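Local coordinates for blue (Type 1) copper domain protein (Nitrosopumilus maritimus, PDB 5FC9) that binds copper in the open, mononuclear type 1 centre of a cupredoxin domain and probably takes part in electron transfer, at residues Q3-N8 and T35-V40; G29-W34 and R67-F72; P41-S46 and C82-W87. All blocks are in the same frame, centred on the assembly; numbering follows the deposited sequence.

Interaction 1. Residues Q3-N8 and T35-V40; sequences QIIIPN and TNDDSV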
loop_
_atom_site.group_PDB
_atom_site.type_symbol
_atom_site.label_atom_id
_atom_site.label_comp_id
_atom_site.label_asym_id
_atom_site.label_seq_id
_atom_site.Cartn_x
_atom_site.Cartn_y
_atom_site.Cartn_z
ATOM N N GLN A 3 -7.910 -4.005 -27.111
ATOM C CA GLN A 3 -8.049 -4.897 -25.973
ATOM C C GLN A 3 -7.436 -4.313 -24.722
ATOM O O GLN A 3 -6.416 -3.615 -24.787
ATOM C CB GLN A 3 -7.385 -6.250 -26.254
ATOM C CG GLN A 3 -8.001 -7.029 -27.394
ATOM C CD GLN A 3 -7.321 -8.377 -27.559
ATOM O OE1 GLN A 3 -7.050 -9.076 -26.573
ATOM N NE2 GLN A 3 -7.027 -8.745 -28.798
ATOM N N ILE A 4 -8.068 -4.615 -23.595
ATOM C CA ILE A 4 -7.475 -4.356 -22.291
ATOM C C ILE A 4 -7.426 -5.678 -21.550
ATOM O O ILE A 4 -8.437 -6.367 -21.448
ATOM C CB ILE A 4 -8.280 -3.336 -21.477
ATOM C CG1 ILE A 4 -8.339 -1.995 -22.217
ATOM C CG2 ILE A 4 -7.670 -3.179 -20.068
ATOM C CD1 ILE A 4 -9.478 -1.087 -21.798
ATOM N N ILE A 5 -6.254 -6.030 -21.025
ATOM C CA ILE A 5 -6.103 -7.261 -20.276
ATOM C C ILE A 5 -6.088 -6.984 -18.779
ATOM O O ILE A 5 -5.403 -6.063 -18.336
ATOM C CB ILE A 5 -4.809 -7.986 -20.645
ATOM C CG1 ILE A 5 -4.794 -8.315 -22.143
ATOM C CG2 ILE A 5 -4.635 -9.244 -19.787
ATOM C CD1 ILE A 5 -3.592 -9.120 -22.568
ATOM N N ILE A 6 -6.862 -7.752 -18.020
ATOM C CA ILE A 6 -6.729 -7.764 -16.567
ATOM C C ILE A 6 -5.752 -8.890 -16.225
ATOM O O ILE A 6 -6.077 -10.064 -16.388
ATOM C CB ILE A 6 -8.081 -7.985 -15.845
ATOM C CG1 ILE A 6 -9.169 -7.066 -16.415
ATOM C CG2 ILE A 6 -7.920 -7.771 -14.350
ATOM C CD1 ILE A 6 -10.556 -7.383 -15.866
ATOM N N PRO A 7 -4.531 -8.538 -15.789
ATOM C CA PRO A 7 -3.526 -9.595 -15.677
ATOM C C PRO A 7 -3.607 -10.386 -14.384
ATOM O O PRO A 7 -4.249 -9.983 -13.405
ATOM C CB PRO A 7 -2.209 -8.818 -15.739
ATOM C CG PRO A 7 -2.542 -7.512 -15.066
ATOM C CD PRO A 7 -3.954 -7.201 -15.552
ATOM N N ASN A 8 -2.939 -11.533 -14.389
ATOM C CA ASN A 8 -2.738 -12.259 -13.156
ATOM C C ASN A 8 -2.068 -11.338 -12.154
ATOM O O ASN A 8 -1.100 -10.650 -12.485
ATOM C CB ASN A 8 -1.887 -13.500 -13.386
ATOM C CG ASN A 8 -1.699 -14.302 -12.117
ATOM O OD1 ASN A 8 -0.729 -14.108 -11.391
ATOM N ND2 ASN A 8 -2.634 -15.198 -11.841
ATOM N N THR A 35 -10.433 -8.673 -21.144
ATOM C CA THR A 35 -10.342 -10.087 -20.825
ATOM C C THR A 35 -9.805 -10.236 -19.409
ATOM O O THR A 35 -8.814 -9.594 -19.062
ATOM C CB THR A 35 -9.424 -10.838 -21.800
ATOM O OG1 THR A 35 -9.954 -10.721 -23.129
ATOM C CG2 THR A 35 -9.350 -12.309 -21.434
ATOM N N ASN A 36 -10.456 -11.068 -18.605
ATOM C CA ASN A 36 -9.927 -11.377 -17.280
ATOM C C ASN A 36 -8.934 -12.542 -17.324
ATOM O O ASN A 36 -9.339 -13.697 -17.422
ATOM C CB ASN A 36 -11.053 -11.699 -16.296
ATOM C CG ASN A 36 -10.536 -11.894 -14.871
ATOM O OD1 ASN A 36 -9.383 -11.591 -14.603
ATOM N ND2 ASN A 36 -11.376 -12.404 -13.971
ATOM N N ASP A 37 -7.644 -12.231 -17.243
ATOM C CA ASP A 37 -6.605 -13.262 -17.224
ATOM C C ASP A 37 -6.193 -13.597 -15.798
ATOM O O ASP A 37 -5.346 -14.463 -15.578
ATOM C CB ASP A 37 -5.375 -12.817 -18.013
ATOM C CG ASP A 37 -5.523 -13.016 -19.504
ATOM O OD1 ASP A 37 -6.504 -13.649 -19.946
ATOM O OD2 ASP A 37 -4.629 -12.551 -20.238
ATOM N N ASP A 38 -6.805 -12.920 -14.833
ATOM C CA ASP A 38 -6.471 -13.125 -13.424
ATOM C C ASP A 38 -7.161 -14.377 -12.873
ATOM O O ASP A 38 -8.077 -14.925 -13.496
ATOM C CB ASP A 38 -6.876 -11.883 -12.615
ATOM C CG ASP A 38 -6.066 -11.710 -11.343
ATOM O OD1 ASP A 38 -5.221 -12.583 -11.031
ATOM O OD2 ASP A 38 -6.298 -10.694 -10.657
ATOM N N SER A 39 -6.735 -14.815 -11.695
ATOM C CA SER A 39 -7.251 -16.027 -11.067
ATOM C C SER A 39 -8.382 -15.788 -10.074
ATOM O O SER A 39 -8.728 -16.691 -9.298
ATOM C CB SER A 39 -6.113 -16.758 -10.348
ATOM O OG SER A 39 -5.570 -15.917 -9.332
ATOM N N VAL A 40 -8.937 -14.576 -10.073
ATOM C CA VAL A 40 -10.100 -14.250 -9.250
ATOM C C VAL A 40 -11.105 -13.471 -10.100
ATOM O O VAL A 40 -10.740 -12.927 -11.140
ATOM C CB VAL A 40 -9.730 -13.414 -7.993
ATOM C CG1 VAL A 40 -8.728 -14.174 -7.112
ATOM C CG2 VAL A 40 -9.206 -12.036 -8.380
HETATM O O HOH W 1 -9.049 -8.477 -24.337
HETATM O O HOH W 2 -4.354 -16.228 -13.798
#
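The side chains of Asn8 and Asp38 cross at about a right angle, with amide and carboxylate planes 74° apart and ND2 of Asn8 3.8 Å from OD1 of Asp38 but not bonded to it. OD1 rests instead against CA of Asn8 (3.3 Å) and takes the N-H of Ser39 from above the carboxylate plane. A water links ND2 of Asn8 to the carbonyl of Asp37. The third flat group, the amide of Asn36, has Val40 O in its own plane, 2.9 Å from ND2. Its OD1, 4.0 Å from CB of Ile6, accepts the N-H of Asp38 from 45° above the carbonyl plane, closing an Asx turn at the end of the strand.

Leading into this turn, Ile5 pairs with Thr35 and Ile6 with Asn36 as parallel bridges. Thr35 N binds Ile4 O, Ile6 N binds Thr35 O (2.9 Å), and Asp37 N reaches Ile6 O (2.8 Å). On the Ile5 and Thr35 side, CG2 of Ile5, anti to the backbone N, meets OD2 of Asp37 at 3.3 Å. A second water joins OE1 of Gln3 to OG1 of Thr35, which also bonds Arg67.

OD2 of Asp38 holds NE2 of the copper ligand His42, so Asp38, with Ile6 and Asn36 packed on His42, forms second-shell surroundings of the cupredoxin copper site at the end of this parallel strand pair.

Interaction 2. Residues G29-W34 and R67-F72; sequences GTTVTW and RFEHVF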
loop_
_atom_site.group_PDB
_atom_site.type_symbol
_atom_site.label_atom_id
_atom_site.label_comp_id
_atom_site.label_asym_id
_atom_site.label_seq_id
_atom_site.Cartn_x
_atom_site.Cartn_y
_atom_site.Cartn_z
ATOM N N GLY A 29 -16.062 4.968 -32.119
ATOM C CA GLY A 29 -16.761 3.876 -32.777
ATOM C C GLY A 29 -16.135 2.508 -32.566
ATOM O O GLY A 29 -16.661 1.505 -33.039
ATOM N N THR A 30 -15.017 2.470 -31.846
ATOM C CA THR A 30 -14.264 1.237 -31.627
ATOM C C THR A 30 -14.942 0.331 -30.595
ATOM O O THR A 30 -15.523 0.810 -29.619
ATOM C CB THR A 30 -12.820 1.557 -31.173
ATOM O OG1 THR A 30 -12.159 2.329 -32.183
ATOM C CG2 THR A 30 -12.020 0.290 -30.915
ATOM N N THR A 31 -14.892 -0.978 -30.839
ATOM C CA THR A 31 -15.315 -1.971 -29.869
ATOM C C THR A 31 -14.118 -2.361 -29.007
ATOM O O THR A 31 -13.108 -2.849 -29.521
ATOM C CB THR A 31 -15.892 -3.234 -30.549
ATOM O OG1 THR A 31 -17.102 -2.897 -31.241
ATOM C CG2 THR A 31 -16.195 -4.306 -29.510
ATOM N N VAL A 32 -14.235 -2.119 -27.701
ATOM C CA VAL A 32 -13.179 -2.460 -26.753
ATOM C C VAL A 32 -13.505 -3.778 -26.056
ATOM O O VAL A 32 -14.640 -3.999 -25.641
ATOM C CB VAL A 32 -12.997 -1.346 -25.703
ATOM C CG1 VAL A 32 -12.005 -1.779 -24.620
ATOM C CG2 VAL A 32 -12.533 -0.079 -26.382
ATOM N N THR A 33 -12.513 -4.660 -25.949
ATOM C CA THR A 33 -12.710 -5.947 -25.297
ATOM C C THR A 33 -11.789 -6.099 -24.092
ATOM O O THR A 33 -10.569 -6.041 -24.237
ATOM C CB THR A 33 -12.449 -7.122 -26.260
ATOM O OG1 THR A 33 -13.286 -6.981 -27.415
ATOM C CG2 THR A 33 -12.756 -8.448 -25.580
ATOM N N TRP A 34 -12.386 -6.288 -22.924
ATOM C CA TRP A 34 -11.626 -6.632 -21.719
ATOM C C TRP A 34 -11.582 -8.139 -21.553
ATOM O O TRP A 34 -12.595 -8.806 -21.753
ATOM C CB TRP A 34 -12.256 -6.039 -20.456
ATOM C CG TRP A 34 -12.092 -4.562 -20.224
ATOM C CD1 TRP A 34 -11.174 -3.958 -19.400
ATOM C CD2 TRP A 34 -12.911 -3.511 -20.744
ATOM N NE1 TRP A 34 -11.358 -2.597 -19.399
ATOM C CE2 TRP A 34 -12.415 -2.293 -20.224
ATOM C CE3 TRP A 34 -14.003 -3.473 -21.622
ATOM C CZ2 TRP A 34 -12.974 -1.064 -20.539
ATOM C CZ3 TRP A 34 -14.561 -2.242 -21.935
ATOM C CH2 TRP A 34 -14.039 -1.058 -21.401
ATOM N N ARG A 67 -14.778 -12.410 -20.996
ATOM C CA ARG A 67 -14.569 -11.182 -21.740
ATOM C C ARG A 67 -15.766 -10.266 -21.596
ATOM O O ARG A 67 -16.884 -10.718 -21.332
ATOM C CB ARG A 67 -14.310 -11.488 -23.215
ATOM C CG ARG A 67 -13.042 -12.292 -23.439
ATOM C CD ARG A 67 -12.573 -12.264 -24.881
ATOM N NE ARG A 67 -11.126 -12.458 -24.945
ATOM C CZ ARG A 67 -10.528 -13.613 -25.218
ATOM N NH1 ARG A 67 -11.250 -14.697 -25.480
ATOM N NH2 ARG A 67 -9.204 -13.680 -25.240
ATOM N N PHE A 68 -15.517 -8.972 -21.752
ATOM C CA PHE A 68 -16.577 -7.969 -21.731
ATOM C C PHE A 68 -16.295 -6.951 -22.819
ATOM O O PHE A 68 -15.157 -6.516 -22.987
ATOM C CB PHE A 68 -16.662 -7.286 -20.360
ATOM C CG PHE A 68 -17.561 -6.075 -20.343
ATOM C CD1 PHE A 68 -18.936 -6.215 -20.465
ATOM C CD2 PHE A 68 -17.023 -4.804 -20.200
ATOM C CE1 PHE A 68 -19.766 -5.095 -20.444
ATOM C CE2 PHE A 68 -17.838 -3.684 -20.184
ATOM C CZ PHE A 68 -19.213 -3.832 -20.309
ATOM N N GLU A 69 -17.327 -6.585 -23.579
ATOM C CA GLU A 69 -17.144 -5.655 -24.687
ATOM C C GLU A 69 -18.023 -4.422 -24.536
ATOM O O GLU A 69 -19.131 -4.499 -24.008
ATOM C CB GLU A 69 -17.448 -6.336 -26.026
ATOM C CG GLU A 69 -16.505 -7.484 -26.364
ATOM C CD GLU A 69 -16.510 -7.840 -27.840
ATOM O OE1 GLU A 69 -17.562 -7.665 -28.493
ATOM O OE2 GLU A 69 -15.455 -8.284 -28.349
ATOM N N HIS A 70 -17.505 -3.290 -24.997
ATOM C CA HIS A 70 -18.303 -2.069 -25.109
ATOM C C HIS A 70 -17.894 -1.259 -26.337
ATOM O O HIS A 70 -16.702 -1.082 -26.614
ATOM C CB HIS A 70 -18.164 -1.216 -23.849
ATOM C CG HIS A 70 -19.002 0.026 -23.862
ATOM N ND1 HIS A 70 -20.369 -0.001 -23.690
ATOM C CD2 HIS A 70 -18.665 1.329 -24.007
ATOM C CE1 HIS A 70 -20.839 1.234 -23.735
ATOM N NE2 HIS A 70 -19.827 2.059 -23.930
ATOM N N VAL A 71 -18.889 -0.760 -27.074
ATOM C CA VAL A 71 -18.610 0.110 -28.208
ATOM C C VAL A 71 -18.592 1.570 -27.762
ATOM O O VAL A 71 -19.575 2.067 -27.218
ATOM C CB VAL A 71 -19.646 -0.070 -29.344
ATOM C CG1 VAL A 71 -19.261 0.787 -30.535
ATOM C CG2 VAL A 71 -19.742 -1.533 -29.753
ATOM N N PHE A 72 -17.469 2.245 -27.993
ATOM C CA PHE A 72 -17.313 3.645 -27.612
ATOM C C PHE A 72 -17.625 4.562 -28.796
ATOM O O PHE A 72 -16.813 4.695 -29.708
ATOM C CB PHE A 72 -15.894 3.908 -27.096
ATOM C CG PHE A 72 -15.651 3.400 -25.705
ATOM C CD1 PHE A 72 -15.261 2.088 -25.489
ATOM C CD2 PHE A 72 -15.806 4.238 -24.611
ATOM C CE1 PHE A 72 -15.030 1.617 -24.200
ATOM C CE2 PHE A 72 -15.584 3.772 -23.324
ATOM C CZ PHE A 72 -15.195 2.457 -23.122
#
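Strands 30-34 and 67-72 run antiparallel, their axes 4.6 Å apart at closest and inclined at 161°, with Val32 facing His70 and Trp34 facing Phe68 as hydrogen-bonded pairs and Thr31 facing Val71 and Thr33 facing Glu69 as non-hydrogen-bonded ones. Between the bonds, CA of Glu69 also approaches Val32 O at 3.1 Å in a CA-H...O contact.

One side of the pair is largely polar. Thr33 and Glu69 lie side by side, pointing the same way, and OG1 of Thr33, beside its own backbone N (chi1 -56°), donates to OE2 of Glu69 (2.7 Å) from above the carboxylate plane. CG2, anti to the backbone N, lies 3.9 Å from CD of Arg67, whose NE bonds Thr35. An alanine in place of Thr33 would probably leave the Glu69 carboxylate without its partner across the strands, able to turn, and open a gap beside Arg67 CD. Further along, CG2 of Val71 touches OG1 of Thr31.

The other side is largely aromatic. Trp34 and Phe68 run alongside each other, CE3 to CD2 at 3.6 Å, with ring planes oblique at 34°. CH2 of Trp34 points at the rim of Phe72, in the plane of that ring, and CD2 of His70 sits 3.6 Å above the centre of one face of the Phe72 ring. CG2 of Val32 packs on CD1 of Phe72 (3.6 Å), while CG1 lies over one Trp34 face, toward its rim.

His70 has been seen to bind a second copper ion in this protein, though none is bound to it in this chain. Trp34, which meets Tyr80 edge-to-face, Val32 and Phe72 pack against the second sheet in the core of the cupredoxin sandwich, and Gly29 and Thr30 both facing Phe72 form a G1 beta bulge.

Interaction 3. Residues P41-S46 and C82-W87; sequences PHNIQS and CSFHPW. With CU (copper (II) ion), chain E.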
loop_
_atom_site.group_PDB
_atom_site.type_symbol
_atom_site.label_atom_id
_atom_site.label_comp_id
_atom_site.label_asym_id
_atom_site.label_seq_id
_atom_site.Cartn_x
_atom_site.Cartn_y
_atom_site.Cartn_z
ATOM N N PRO A 41 -12.374 -13.414 -9.661
ATOM C CA PRO A 41 -13.335 -12.613 -10.433
ATOM C C PRO A 41 -13.013 -11.120 -10.425
ATOM O O PRO A 41 -12.455 -10.597 -9.449
ATOM C CB PRO A 41 -14.667 -12.873 -9.717
ATOM C CG PRO A 41 -14.468 -14.129 -8.954
ATOM C CD PRO A 41 -13.026 -14.141 -8.558
ATOM N N HIS A 42 -13.372 -10.450 -11.518
ATOM C CA HIS A 42 -13.251 -9.009 -11.630
ATOM C C HIS A 42 -14.491 -8.475 -12.289
ATOM O O HIS A 42 -15.262 -9.234 -12.852
ATOM C CB HIS A 42 -12.023 -8.626 -12.450
ATOM C CG HIS A 42 -10.732 -8.878 -11.741
ATOM N ND1 HIS A 42 -10.345 -8.163 -10.630
ATOM C CD2 HIS A 42 -9.740 -9.764 -11.984
ATOM C CE1 HIS A 42 -9.167 -8.597 -10.213
ATOM N NE2 HIS A 42 -8.777 -9.568 -11.021
ATOM N N ASN A 43 -14.691 -7.170 -12.218
ATOM C CA ASN A 43 -15.686 -6.562 -13.089
ATOM C C ASN A 43 -15.159 -5.229 -13.603
ATOM O O ASN A 43 -14.096 -4.755 -13.187
ATOM C CB ASN A 43 -17.044 -6.411 -12.374
ATOM C CG ASN A 43 -16.965 -5.554 -11.131
ATOM O OD1 ASN A 43 -16.543 -4.407 -11.186
ATOM N ND2 ASN A 43 -17.372 -6.109 -10.002
ATOM N N ILE A 44 -15.887 -4.659 -14.557
ATOM C CA ILE A 44 -15.511 -3.406 -15.184
ATOM C C ILE A 44 -16.688 -2.448 -15.041
ATOM O O ILE A 44 -17.760 -2.702 -15.582
ATOM C CB ILE A 44 -15.154 -3.598 -16.678
ATOM C CG1 ILE A 44 -13.916 -4.501 -16.831
ATOM C CG2 ILE A 44 -14.938 -2.250 -17.357
ATOM C CD1 ILE A 44 -12.650 -3.933 -16.223
ATOM N N GLN A 45 -16.500 -1.362 -14.295
ATOM C CA GLN A 45 -17.577 -0.381 -14.108
ATOM C C GLN A 45 -17.101 1.025 -14.411
ATOM O O GLN A 45 -16.118 1.493 -13.834
ATOM C CB GLN A 45 -18.107 -0.413 -12.670
ATOM C CG GLN A 45 -18.432 -1.786 -12.141
ATOM C CD GLN A 45 -19.664 -2.361 -12.765
ATOM O OE1 GLN A 45 -20.606 -1.636 -13.067
ATOM N NE2 GLN A 45 -19.672 -3.674 -12.968
ATOM N N SER A 46 -17.827 1.725 -15.276
ATOM C CA SER A 46 -17.559 3.142 -15.505
ATOM C C SER A 46 -17.843 3.920 -14.215
ATOM O O SER A 46 -18.811 3.627 -13.507
ATOM C CB SER A 46 -18.414 3.659 -16.669
ATOM O OG SER A 46 -19.733 3.172 -16.546
ATOM N N CYS A 82 -12.894 -1.625 -10.892
ATOM C CA CYS A 82 -13.500 -2.893 -10.516
ATOM C C CYS A 82 -14.088 -2.732 -9.134
ATOM O O CYS A 82 -13.394 -2.275 -8.222
ATOM C CB CYS A 82 -12.456 -4.016 -10.518
ATOM S SG CYS A 82 -13.035 -5.583 -9.816
ATOM N N SER A 83 -15.350 -3.102 -8.939
ATOM C CA SER A 83 -15.945 -2.852 -7.632
ATOM C C SER A 83 -15.347 -3.759 -6.540
ATOM O O SER A 83 -15.433 -3.444 -5.346
ATOM C CB SER A 83 -17.475 -2.989 -7.689
ATOM O OG SER A 83 -17.885 -4.330 -7.894
ATOM N N PHE A 84 -14.722 -4.868 -6.941
ATOM C CA PHE A 84 -14.068 -5.746 -5.976
ATOM C C PHE A 84 -12.694 -5.220 -5.579
ATOM O O PHE A 84 -12.216 -5.460 -4.468
ATOM C CB PHE A 84 -13.899 -7.153 -6.539
ATOM C CG PHE A 84 -15.160 -7.760 -7.074
ATOM C CD1 PHE A 84 -16.379 -7.524 -6.469
ATOM C CD2 PHE A 84 -15.113 -8.584 -8.181
ATOM C CE1 PHE A 84 -17.536 -8.095 -6.974
ATOM C CE2 PHE A 84 -16.261 -9.162 -8.688
ATOM C CZ PHE A 84 -17.476 -8.910 -8.083
ATOM N N HIS A 85 -12.056 -4.527 -6.510
ATOM C CA HIS A 85 -10.730 -3.960 -6.270
ATOM C C HIS A 85 -10.711 -2.524 -6.736
ATOM O O HIS A 85 -10.150 -2.215 -7.776
ATOM C CB HIS A 85 -9.647 -4.777 -6.985
ATOM C CG HIS A 85 -9.813 -6.258 -6.815
ATOM N ND1 HIS A 85 -10.401 -7.056 -7.770
ATOM C CD2 HIS A 85 -9.495 -7.078 -5.784
ATOM C CE1 HIS A 85 -10.433 -8.307 -7.342
ATOM N NE2 HIS A 85 -9.890 -8.346 -6.137
ATOM N N PRO A 86 -11.340 -1.631 -5.960
ATOM C CA PRO A 86 -11.585 -0.267 -6.444
ATOM C C PRO A 86 -10.323 0.570 -6.639
ATOM O O PRO A 86 -10.388 1.595 -7.316
ATOM C CB PRO A 86 -12.478 0.331 -5.351
ATOM C CG PRO A 86 -12.273 -0.502 -4.166
ATOM C CD PRO A 86 -11.981 -1.884 -4.662
ATOM N N TRP A 87 -9.197 0.135 -6.075
ATOM C CA TRP A 87 -7.922 0.812 -6.322
ATOM C C TRP A 87 -7.421 0.578 -7.750
ATOM O O TRP A 87 -6.530 1.280 -8.234
ATOM C CB TRP A 87 -6.850 0.368 -5.316
ATOM C CG TRP A 87 -6.557 -1.098 -5.343
ATOM C CD1 TRP A 87 -5.565 -1.735 -6.055
ATOM C CD2 TRP A 87 -7.259 -2.114 -4.629
ATOM N NE1 TRP A 87 -5.621 -3.089 -5.819
ATOM C CE2 TRP A 87 -6.658 -3.350 -4.960
ATOM C CE3 TRP A 87 -8.340 -2.103 -3.741
ATOM C CZ2 TRP A 87 -7.101 -4.559 -4.414
ATOM C CZ3 TRP A 87 -8.788 -3.305 -3.214
ATOM C CH2 TRP A 87 -8.172 -4.520 -3.561
HETATM CU CU CU E . -11.057 -6.590 -9.665
HETATM O O HOH W 3 -9.671 -5.147 -10.682
#
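His42 meets Cys82 and His85 at the copper ion, which is bound by ND1 of His42 (2.0 Å), SG of Cys82 (2.2 Å), ND1 of His85 (2.1 Å) and a water at 2.2 Å. The side chains of His42 and His85 cross at about a right angle, their ring planes 58° apart, and their ND1 atoms come close because both bind the metal. SG of Cys82, anti to its backbone N (chi1 171°), lies in the plane of the His42 ring, at its edge. Three protein ligands and a water fit an open type 1 site.

One good and two weak N-H bonds meet the sulfur. The N-H of Asn43 points nearly straight at SG (N to SG 3.3 Å, 170°), and the N-H groups of Phe84 and His85 add weak bonds; together they would probably draw electron density from the sulfur. The Asn43 side chain makes a two-way link with Ser83: OD1 accepts from Ser83 N, and ND2 donates to OG (2.8 Å), which lies close to the amide plane.

Packing centres on Phe84. ND2 of Asn43 sits 3.4 Å above the middle of the ring, while Pro41 O lies at the rim, near CD2, and CB of Pro41 touches CE2. Within the loop, CB of Phe84 lies over one face of His85, toward its rim, and CB of His85 over one face of Trp87.

The loop 82-87 joins strand 76-81 to strand 89-94, and the 41-46 segment leads into strand 45-47, at the edge of the same sheet, where Gln45 pairs with Tyr81. NE2 of His42 is held by Asp38, and its ring packs on Ile6 and Asn36 of the opposing sheet; Val13 of a second subunit covers Pro86 and Trp87.

Interactions 1 and 2 share strand 30-36, the central strand of a three-stranded sheet: residues 3-6 run parallel to it on one side and 67-72 antiparallel on the other. Their centres lie about 15 Å apart. Interaction 3, its centre about 12 Å from that of interaction 1 and 16 Å from that of interaction 2, belongs to the copper end of the second sheet. Along the chain, interaction 1 closes before interaction 3 opens, whereas the segments of interaction 2 alternate with those of both others. Ile44 packs on Trp34 and Ile6, tying the copper-binding segment to both strand pairs. The copper site thus rests on loops leaving two sheets packed face to face.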